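Local coordinates for heme-binding protein A / AI-2 binding protein A (Helicobacter pylori SS1, PDB 6OFQ), which binds peptides such as STSA in the periplasm and probably delivers them to an ABC transporter for import, at residues Pro503-Pro508 with Tyr516-Val521; Ser54-Gly59 with Ser522-Phe527; Leu292-Ser297 with Val326-Phe331. All coordinates share one frame; numbering follows the deposited sequence.

Contact 1 (Pro503-Pro508 with Tyr516-Val521); sequences PYSVVP and YKTTGV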
loop_
_atom_site.group_PDB
_atom_site.type_symbol
_atom_site.label_atom_id
_atom_site.label_comp_id
_atom_site.label_asym_id
_atom_site.label_seq_id
_atom_site.Cartn_x
_atom_site.Cartn_y
_atom_site.Cartn_z
ATOM N N PRO A 503 9.484 0.121 -10.136
ATOM C CA PRO A 503 8.797 0.329 -11.407
ATOM C C PRO A 503 8.360 1.763 -11.554
ATOM O O PRO A 503 7.984 2.410 -10.566
ATOM C CB PRO A 503 7.559 -0.569 -11.300
ATOM C CG PRO A 503 7.912 -1.571 -10.243
ATOM C CD PRO A 503 8.797 -0.836 -9.248
ATOM N N TYR A 504 8.409 2.270 -12.763
ATOM C CA TYR A 504 7.816 3.564 -13.011
ATOM C C TYR A 504 6.292 3.442 -12.856
ATOM O O TYR A 504 5.732 2.348 -13.045
ATOM C CB TYR A 504 8.075 3.951 -14.473
ATOM C CG TYR A 504 9.497 4.191 -14.841
ATOM C CD1 TYR A 504 10.498 4.370 -13.933
ATOM C CD2 TYR A 504 9.817 4.269 -16.185
ATOM C CE1 TYR A 504 11.814 4.586 -14.339
ATOM C CE2 TYR A 504 11.099 4.493 -16.614
ATOM C CZ TYR A 504 12.085 4.606 -15.704
ATOM O OH TYR A 504 13.391 4.831 -16.143
ATOM N N SER A 505 5.634 4.512 -12.449
ATOM C CA SER A 505 4.165 4.529 -12.446
ATOM C C SER A 505 3.759 4.819 -13.896
ATOM O O SER A 505 4.094 5.896 -14.400
ATOM C CB SER A 505 3.552 5.623 -11.565
ATOM O OG SER A 505 2.152 5.470 -11.631
ATOM N N VAL A 506 2.949 3.950 -14.492
ATOM C CA VAL A 506 2.593 4.018 -15.904
ATOM C C VAL A 506 1.083 3.856 -16.047
ATOM O O VAL A 506 0.574 2.769 -15.711
ATOM C CB VAL A 506 3.329 2.995 -16.776
ATOM C CG1 VAL A 506 2.939 3.163 -18.254
ATOM C CG2 VAL A 506 4.823 3.147 -16.593
ATOM N N VAL A 507 0.371 4.944 -16.368
ATOM C CA VAL A 507 -1.104 4.956 -16.276
ATOM C C VAL A 507 -1.709 5.457 -17.571
ATOM O O VAL A 507 -1.775 6.647 -17.832
ATOM C CB VAL A 507 -1.602 5.794 -15.077
ATOM C CG1 VAL A 507 -3.143 5.863 -15.154
ATOM C CG2 VAL A 507 -1.192 5.197 -13.765
ATOM N N PRO A 508 -2.175 4.506 -18.416
ATOM C CA PRO A 508 -2.887 4.941 -19.628
ATOM C C PRO A 508 -4.313 5.415 -19.387
ATOM O O PRO A 508 -5.009 4.896 -18.497
ATOM C CB PRO A 508 -2.974 3.625 -20.425
ATOM C CG PRO A 508 -1.999 2.674 -19.803
ATOM C CD PRO A 508 -1.989 3.053 -18.342
ATOM N N TYR A 516 -6.036 13.507 -12.901
ATOM C CA TYR A 516 -5.415 12.376 -12.228
ATOM C C TYR A 516 -3.918 12.655 -12.118
ATOM O O TYR A 516 -3.330 13.178 -13.062
ATOM C CB TYR A 516 -5.657 11.093 -13.003
ATOM C CG TYR A 516 -5.114 9.832 -12.355
ATOM C CD1 TYR A 516 -5.851 9.183 -11.368
ATOM C CD2 TYR A 516 -3.864 9.340 -12.667
ATOM C CE1 TYR A 516 -5.414 8.005 -10.805
ATOM C CE2 TYR A 516 -3.407 8.165 -12.105
ATOM C CZ TYR A 516 -4.161 7.553 -11.132
ATOM O OH TYR A 516 -3.716 6.375 -10.521
ATOM N N LYS A 517 -3.325 12.183 -11.033
ATOM C CA LYS A 517 -1.877 12.387 -10.832
ATOM C C LYS A 517 -1.265 11.052 -10.429
ATOM O O LYS A 517 -1.739 10.375 -9.533
ATOM C CB LYS A 517 -1.637 13.503 -9.817
ATOM C CG LYS A 517 -1.824 14.889 -10.419
ATOM C CD LYS A 517 -1.608 16.050 -9.488
ATOM C CE LYS A 517 -1.723 17.370 -10.230
ATOM N NZ LYS A 517 -2.714 17.492 -11.318
ATOM N N THR A 518 -0.136 10.716 -11.059
ATOM C CA THR A 518 0.599 9.515 -10.695
ATOM C C THR A 518 1.583 9.789 -9.500
ATOM O O THR A 518 2.128 8.856 -8.940
ATOM C CB THR A 518 1.461 8.941 -11.853
ATOM O OG1 THR A 518 2.380 9.975 -12.261
ATOM C CG2 THR A 518 0.581 8.448 -12.971
ATOM N N THR A 519 1.805 11.059 -9.207
ATOM C CA THR A 519 2.744 11.515 -8.174
ATOM C C THR A 519 2.101 11.516 -6.797
ATOM O O THR A 519 0.891 11.581 -6.641
ATOM C CB THR A 519 3.263 12.915 -8.517
ATOM O OG1 THR A 519 2.192 13.849 -8.672
ATOM C CG2 THR A 519 4.111 12.842 -9.831
ATOM N N GLY A 520 2.961 11.464 -5.786
ATOM C CA GLY A 520 2.545 11.540 -4.384
ATOM C C GLY A 520 1.949 10.241 -3.910
ATOM O O GLY A 520 2.223 9.178 -4.454
ATOM N N VAL A 521 1.222 10.266 -2.800
ATOM C CA VAL A 521 0.627 9.051 -2.204
ATOM C C VAL A 521 -0.905 9.144 -2.291
ATOM O O VAL A 521 -1.526 10.189 -2.485
ATOM C CB VAL A 521 1.147 8.861 -0.753
ATOM C CG1 VAL A 521 2.659 8.611 -0.726
ATOM C CG2 VAL A 521 0.754 10.042 0.117
HETATM O O HOH W 1 1.068 6.297 -9.283
#
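V507, on the strand 497-510, packs against T518 and Y516 of the loop 516-521, and this apolar corner is the buried, dry side of the contact. V507 CG2 lies 3.8 Å from T518 CG2, the side chains passing alongside one another in antiparallel sense. V507 CG1, anti to the backbone N (chi1 174°), instead meets the Y516 ring obliquely, 3.8 Å from Y516 CE2. A beta-branched valine suits this place because its two methyls serve two neighbours at once. The Y516 hydroxyl is hydrogen-bonded to N524. The other side is partly exposed and watered. In one of its two conformers S505 brings OG to 3.5 Å from T518 CB, a van der Waals approach, and no direct hydrogen bond joins the two segments. In that conformer a water bridges them, 2.7 Å from S505 OG and donating to T518 O at 2.8 Å. Threonine suits both sides: its methyl CG2 lies between V507 CG2 and S505 OG, whereas OG1 is hydrogen-bonded to S288 of the adjacent strand 283-288. Alternation of S505 and V507 with V506 is typical of a beta-strand, here in a mixed sheet of a type II periplasmic binding protein.

Contact 2 (Ser54-Gly59 with Ser522-Phe527); sequences SYVATG and SVNRFF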
loop_
_atom_site.group_PDB
_atom_site.type_symbol
_atom_site.label_atom_id
_atom_site.label_comp_id
_atom_site.label_asym_id
_atom_site.label_seq_id
_atom_site.Cartn_x
_atom_site.Cartn_y
_atom_site.Cartn_z
ATOM N N SER A 54 -7.688 -2.768 -2.693
ATOM C CA SER A 54 -8.737 -2.466 -1.726
ATOM C C SER A 54 -8.877 -0.949 -1.495
ATOM O O SER A 54 -9.997 -0.436 -1.371
ATOM C CB SER A 54 -8.503 -3.125 -0.390
ATOM O OG SER A 54 -8.467 -4.566 -0.471
ATOM N N TYR A 55 -7.732 -0.271 -1.410
ATOM C CA TYR A 55 -7.787 1.159 -1.127
ATOM C C TYR A 55 -8.284 2.019 -2.249
ATOM O O TYR A 55 -8.601 3.185 -1.965
ATOM C CB TYR A 55 -6.432 1.652 -0.565
ATOM C CG TYR A 55 -6.024 1.012 0.741
ATOM C CD1 TYR A 55 -6.909 0.464 1.655
ATOM C CD2 TYR A 55 -4.658 1.021 1.129
ATOM C CE1 TYR A 55 -6.451 -0.069 2.832
ATOM C CE2 TYR A 55 -4.216 0.545 2.321
ATOM C CZ TYR A 55 -5.112 -0.034 3.185
ATOM O OH TYR A 55 -4.686 -0.480 4.430
ATOM N N VAL A 56 -8.346 1.472 -3.473
ATOM C CA VAL A 56 -8.998 2.242 -4.521
ATOM C C VAL A 56 -10.390 2.702 -4.092
ATOM O O VAL A 56 -10.704 3.900 -4.204
ATOM C CB VAL A 56 -9.078 1.421 -5.828
ATOM C CG1 VAL A 56 -9.885 2.205 -6.869
ATOM C CG2 VAL A 56 -7.700 1.050 -6.360
ATOM N N ALA A 57 -11.205 1.796 -3.591
ATOM C CA ALA A 57 -12.526 2.208 -3.116
ATOM C C ALA A 57 -12.513 2.946 -1.771
ATOM O O ALA A 57 -13.064 4.052 -1.665
ATOM C CB ALA A 57 -13.494 1.035 -3.039
ATOM N N THR A 58 -11.806 2.371 -0.802
ATOM C CA THR A 58 -11.943 2.916 0.547
ATOM C C THR A 58 -11.347 4.315 0.681
ATOM O O THR A 58 -11.844 5.155 1.421
ATOM C CB THR A 58 -11.345 1.972 1.599
ATOM O OG1 THR A 58 -9.930 1.899 1.395
ATOM C CG2 THR A 58 -11.932 0.615 1.592
ATOM N N GLY A 59 -10.290 4.603 -0.085
ATOM C CA GLY A 59 -9.678 5.923 -0.055
ATOM C C GLY A 59 -10.575 7.045 -0.526
ATOM O O GLY A 59 -10.345 8.219 -0.205
ATOM N N SER A 522 -1.538 8.024 -2.039
ATOM C CA SER A 522 -2.983 7.856 -2.180
ATOM C C SER A 522 -3.458 8.405 -3.531
ATOM O O SER A 522 -4.292 9.324 -3.638
ATOM C CB SER A 522 -3.758 8.459 -0.996
ATOM O OG SER A 522 -5.136 8.057 -1.086
ATOM N N VAL A 523 -2.886 7.851 -4.591
ATOM C CA VAL A 523 -3.110 8.406 -5.916
ATOM C C VAL A 523 -4.470 8.144 -6.547
ATOM O O VAL A 523 -4.837 8.775 -7.524
ATOM C CB VAL A 523 -1.983 7.991 -6.917
ATOM C CG1 VAL A 523 -0.615 8.329 -6.358
ATOM C CG2 VAL A 523 -2.072 6.501 -7.221
ATOM N N ASN A 524 -5.152 7.120 -6.031
ATOM C CA ASN A 524 -6.449 6.701 -6.578
ATOM C C ASN A 524 -7.647 7.280 -5.899
ATOM O O ASN A 524 -8.737 6.712 -5.935
ATOM C CB ASN A 524 -6.515 5.182 -6.702
ATOM C CG ASN A 524 -5.469 4.675 -7.687
ATOM O OD1 ASN A 524 -5.328 5.199 -8.786
ATOM N ND2 ASN A 524 -4.667 3.699 -7.257
ATOM N N ARG A 525 -7.459 8.441 -5.278
ATOM C CA ARG A 525 -8.566 9.324 -4.913
ATOM C C ARG A 525 -8.977 10.069 -6.177
ATOM O O ARG A 525 -8.113 10.555 -6.934
ATOM C CB ARG A 525 -8.092 10.332 -3.875
ATOM C CG ARG A 525 -7.897 9.664 -2.529
ATOM C CD ARG A 525 -7.271 10.598 -1.515
ATOM N NE ARG A 525 -5.906 10.948 -1.897
ATOM C CZ ARG A 525 -5.267 11.989 -1.447
ATOM N NH1 ARG A 525 -5.851 12.863 -0.657
ATOM N NH2 ARG A 525 -3.998 12.142 -1.795
ATOM N N PHE A 526 -10.278 10.092 -6.483
ATOM C CA PHE A 526 -10.778 10.645 -7.741
ATOM C C PHE A 526 -11.384 12.020 -7.595
ATOM O O PHE A 526 -11.923 12.528 -8.556
ATOM C CB PHE A 526 -11.820 9.677 -8.360
ATOM C CG PHE A 526 -11.259 8.309 -8.609
ATOM C CD1 PHE A 526 -10.149 8.105 -9.432
ATOM C CD2 PHE A 526 -11.809 7.212 -7.989
ATOM C CE1 PHE A 526 -9.543 6.863 -9.571
ATOM C CE2 PHE A 526 -11.253 5.951 -8.190
ATOM C CZ PHE A 526 -10.142 5.768 -8.988
ATOM N N PHE A 527 -11.381 12.651 -6.418
ATOM C CA PHE A 527 -12.006 13.948 -6.216
ATOM C C PHE A 527 -11.526 15.068 -7.113
ATOM O O PHE A 527 -12.288 16.029 -7.273
ATOM C CB PHE A 527 -12.097 14.323 -4.726
ATOM C CG PHE A 527 -10.808 14.525 -3.938
ATOM C CD1 PHE A 527 -9.537 14.046 -4.273
ATOM C CD2 PHE A 527 -10.940 15.154 -2.722
ATOM C CE1 PHE A 527 -8.422 14.221 -3.432
ATOM C CE2 PHE A 527 -9.866 15.309 -1.864
ATOM C CZ PHE A 527 -8.605 14.859 -2.217
#
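Residues 54-59 of helix 52-61 lie beside a type I beta turn from S522 to R525, in a loop of this type II periplasmic binding protein, with the CA atoms of V56 and N524 5.5 Å apart and no hydrogen bond directly between the two segments. The contact is buried, and V56 supplies its apolar centre. With CG1 anti to the backbone N (chi1 175°), the valine sends that methyl to the edge of the F526 ring, 4.2 Å from F526 CZ. The carbonyl oxygen N524 O sits over one face of the same F526 ring, 3.4 Å above its centre. V56 CG2 lies 4.1 Å from N524 ND2, while N524 OD1 bonds to Y516. F526 also touches L33 and V243, a large flat hydrocarbon where helix, turn and strands converge. R525 CG lies 3.7 Å from G59 O; glycine suits the tight room there beside Y55 O. N60, just beyond the segment, joins the backbones by bonding V56 O and N524 O through ND2 and F526 N through OD1. R525 suits the turn because its long chain, bent at chi3 (-66°), folds back onto the first residue. There R525 NE donates to S522 O over 2.9 Å, nearly straight at 171°, on a lone pair in the carbonyl plane.

Contact 3 (Leu292-Ser297 with Val326-Phe331); sequences LASWLS and VIYEGF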
loop_
_atom_site.group_PDB
_atom_site.type_symbol
_atom_site.label_atom_id
_atom_site.label_comp_id
_atom_site.label_asym_id
_atom_site.label_seq_id
_atom_site.Cartn_x
_atom_site.Cartn_y
_atom_site.Cartn_z
ATOM N N LEU A 292 7.278 3.193 -5.729
ATOM C CA LEU A 292 7.055 1.743 -5.745
ATOM C C LEU A 292 8.336 0.953 -5.657
ATOM O O LEU A 292 9.356 1.310 -6.250
ATOM C CB LEU A 292 6.429 1.363 -7.109
ATOM C CG LEU A 292 5.112 2.052 -7.467
ATOM C CD1 LEU A 292 4.823 2.153 -8.956
ATOM C CD2 LEU A 292 4.027 1.215 -6.808
ATOM N N ALA A 293 8.295 -0.202 -5.000
ATOM C CA ALA A 293 9.385 -1.159 -5.026
ATOM C C ALA A 293 8.797 -2.552 -5.244
ATOM O O ALA A 293 7.683 -2.836 -4.781
ATOM C CB ALA A 293 10.222 -1.138 -3.758
ATOM N N SER A 294 9.508 -3.393 -5.994
ATOM C CA SER A 294 9.114 -4.780 -6.306
ATOM C C SER A 294 10.327 -5.670 -6.099
ATOM O O SER A 294 11.408 -5.376 -6.571
ATOM C CB SER A 294 8.648 -4.820 -7.785
ATOM O OG SER A 294 8.216 -6.132 -8.101
ATOM N N TRP A 295 10.103 -6.817 -5.445
ATOM C CA TRP A 295 11.247 -7.668 -5.009
ATOM C C TRP A 295 10.791 -9.110 -4.869
ATOM O O TRP A 295 9.613 -9.403 -5.050
ATOM C CB TRP A 295 11.934 -7.142 -3.736
ATOM C CG TRP A 295 11.104 -7.184 -2.494
ATOM C CD1 TRP A 295 11.038 -8.193 -1.597
ATOM C CD2 TRP A 295 10.162 -6.209 -2.057
ATOM N NE1 TRP A 295 10.164 -7.884 -0.583
ATOM C CE2 TRP A 295 9.611 -6.659 -0.830
ATOM C CE3 TRP A 295 9.761 -4.967 -2.532
ATOM C CZ2 TRP A 295 8.666 -5.927 -0.125
ATOM C CZ3 TRP A 295 8.834 -4.254 -1.844
ATOM C CH2 TRP A 295 8.275 -4.744 -0.664
ATOM N N LEU A 296 11.732 -9.973 -4.591
ATOM C CA LEU A 296 11.409 -11.343 -4.297
ATOM C C LEU A 296 11.587 -11.543 -2.794
ATOM O O LEU A 296 12.707 -11.347 -2.281
ATOM C CB LEU A 296 12.284 -12.223 -5.165
ATOM C CG LEU A 296 12.062 -13.730 -5.089
ATOM C CD1 LEU A 296 10.732 -14.145 -5.717
ATOM C CD2 LEU A 296 13.194 -14.470 -5.791
ATOM N N SER A 297 10.537 -11.879 -2.056
ATOM C CA SER A 297 10.633 -12.307 -0.657
ATOM C C SER A 297 11.320 -13.677 -0.616
ATOM O O SER A 297 11.015 -14.502 -1.492
ATOM C CB SER A 297 9.250 -12.511 0.011
ATOM O OG SER A 297 8.535 -11.285 0.128
ATOM N N VAL A 326 13.016 -7.458 -19.970
ATOM C CA VAL A 326 11.973 -8.431 -20.253
ATOM C C VAL A 326 10.625 -8.190 -19.638
ATOM O O VAL A 326 9.581 -8.367 -20.277
ATOM C CB VAL A 326 12.397 -9.857 -19.821
ATOM C CG1 VAL A 326 11.292 -10.887 -20.036
ATOM C CG2 VAL A 326 13.592 -10.205 -20.672
ATOM N N ILE A 327 10.630 -7.940 -18.337
ATOM C CA ILE A 327 9.416 -7.856 -17.597
ATOM C C ILE A 327 8.889 -6.453 -17.736
ATOM O O ILE A 327 7.683 -6.268 -17.759
ATOM C CB ILE A 327 9.533 -8.198 -16.091
ATOM C CG1 ILE A 327 9.751 -9.683 -15.846
ATOM C CG2 ILE A 327 8.322 -7.736 -15.274
ATOM C CD1 ILE A 327 10.423 -10.513 -16.917
ATOM N N TYR A 328 9.745 -5.453 -17.628
ATOM C CA TYR A 328 9.263 -4.098 -17.585
ATOM C C TYR A 328 9.418 -3.292 -18.836
ATOM O O TYR A 328 9.024 -2.130 -18.908
ATOM C CB TYR A 328 9.922 -3.332 -16.402
ATOM C CG TYR A 328 9.446 -3.765 -15.001
ATOM C CD1 TYR A 328 8.218 -3.386 -14.487
ATOM C CD2 TYR A 328 10.192 -4.665 -14.270
ATOM C CE1 TYR A 328 7.753 -3.874 -13.280
ATOM C CE2 TYR A 328 9.762 -5.133 -13.031
ATOM C CZ TYR A 328 8.544 -4.743 -12.553
ATOM O OH TYR A 328 8.190 -5.226 -11.302
ATOM N N GLU A 329 10.038 -3.882 -19.874
ATOM C CA GLU A 329 10.328 -3.157 -21.085
ATOM C C GLU A 329 10.997 -1.827 -20.837
ATOM O O GLU A 329 10.826 -0.830 -21.541
ATOM C CB GLU A 329 9.053 -2.968 -21.915
ATOM C CG GLU A 329 8.424 -4.299 -22.234
ATOM C CD GLU A 329 9.036 -4.999 -23.456
ATOM O OE1 GLU A 329 9.708 -4.381 -24.281
ATOM O OE2 GLU A 329 8.824 -6.213 -23.484
ATOM N N GLY A 330 11.880 -1.837 -19.836
ATOM C CA GLY A 330 12.639 -0.661 -19.547
ATOM C C GLY A 330 12.001 0.362 -18.626
ATOM O O GLY A 330 12.609 1.374 -18.257
ATOM N N PHE A 331 10.719 0.163 -18.317
ATOM C CA PHE A 331 9.933 1.152 -17.540
ATOM C C PHE A 331 10.114 0.929 -16.021
ATOM O O PHE A 331 9.150 0.753 -15.279
ATOM C CB PHE A 331 8.438 1.020 -17.869
ATOM C CG PHE A 331 8.093 1.468 -19.253
ATOM C CD1 PHE A 331 7.838 2.802 -19.540
ATOM C CD2 PHE A 331 7.951 0.547 -20.256
ATOM C CE1 PHE A 331 7.466 3.216 -20.827
ATOM C CE2 PHE A 331 7.577 0.930 -21.534
ATOM C CZ PHE A 331 7.346 2.248 -21.823
HETATM O O HOH W 2 9.000 -7.679 -10.419
#
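A single water is gripped by both hydroxyls of this contact, at 2.7 Å from Y328 OH and 2.9 Å from S294 OG, and so bridges the strand 292-297 to the segment 326-331, which starts in helix 320-328. The hydroxyl oxygens themselves approach to 3.3 Å, S294 OG to Y328 OH, and S294 CB lies 3.6 Å from the same Y328 OH. The interface is small, and the backbones stay well apart, the CA atoms of S294 and Y328 being 11.3 Å from each other. Tyrosine suits such a distance: its ring spans it and carries a polar group at the far end, while a short serine side chain brings its hydroxyl to the water from the strand. S294 holds OG anti to its own backbone nitrogen (chi1 -178°), and its CB points toward the other segment. I327 CG2 covers one face of the Y328 ring, 3.7 Å above the plane and offset toward the rim, and A501 and P503 of the neighbouring strand 497-510 touch the side chain. After Y328 the chain reverses in a type I' turn, closed by F331 N to Y328 O at 2.9 Å. The contact thus joins a helix to a strand of the mixed sheet in the alpha/beta fold of a type II periplasmic binding protein.

Overall arrangement
Contacts 1 and 3 reach the same mixed sheet, in which strands 497-510 and 292-298 are neighbours, and they meet where Y504 N is probably hydrogen-bonded to F331 O and P503 packs on Y328. Contact 2 joins contact 1 through the loop after strand 513-514, by way of Y516 and N524. Contacts 2 and 3 do not touch. Contact 2 is buried and lies nearest the chain centre, with apolar side chains beside a polar turn. Contact 3 is also buried, yet its chemistry is that of two hydroxyls sharing water. Contact 1 is partly buried and combines both, methyl packing on one side and a water bridge on the other.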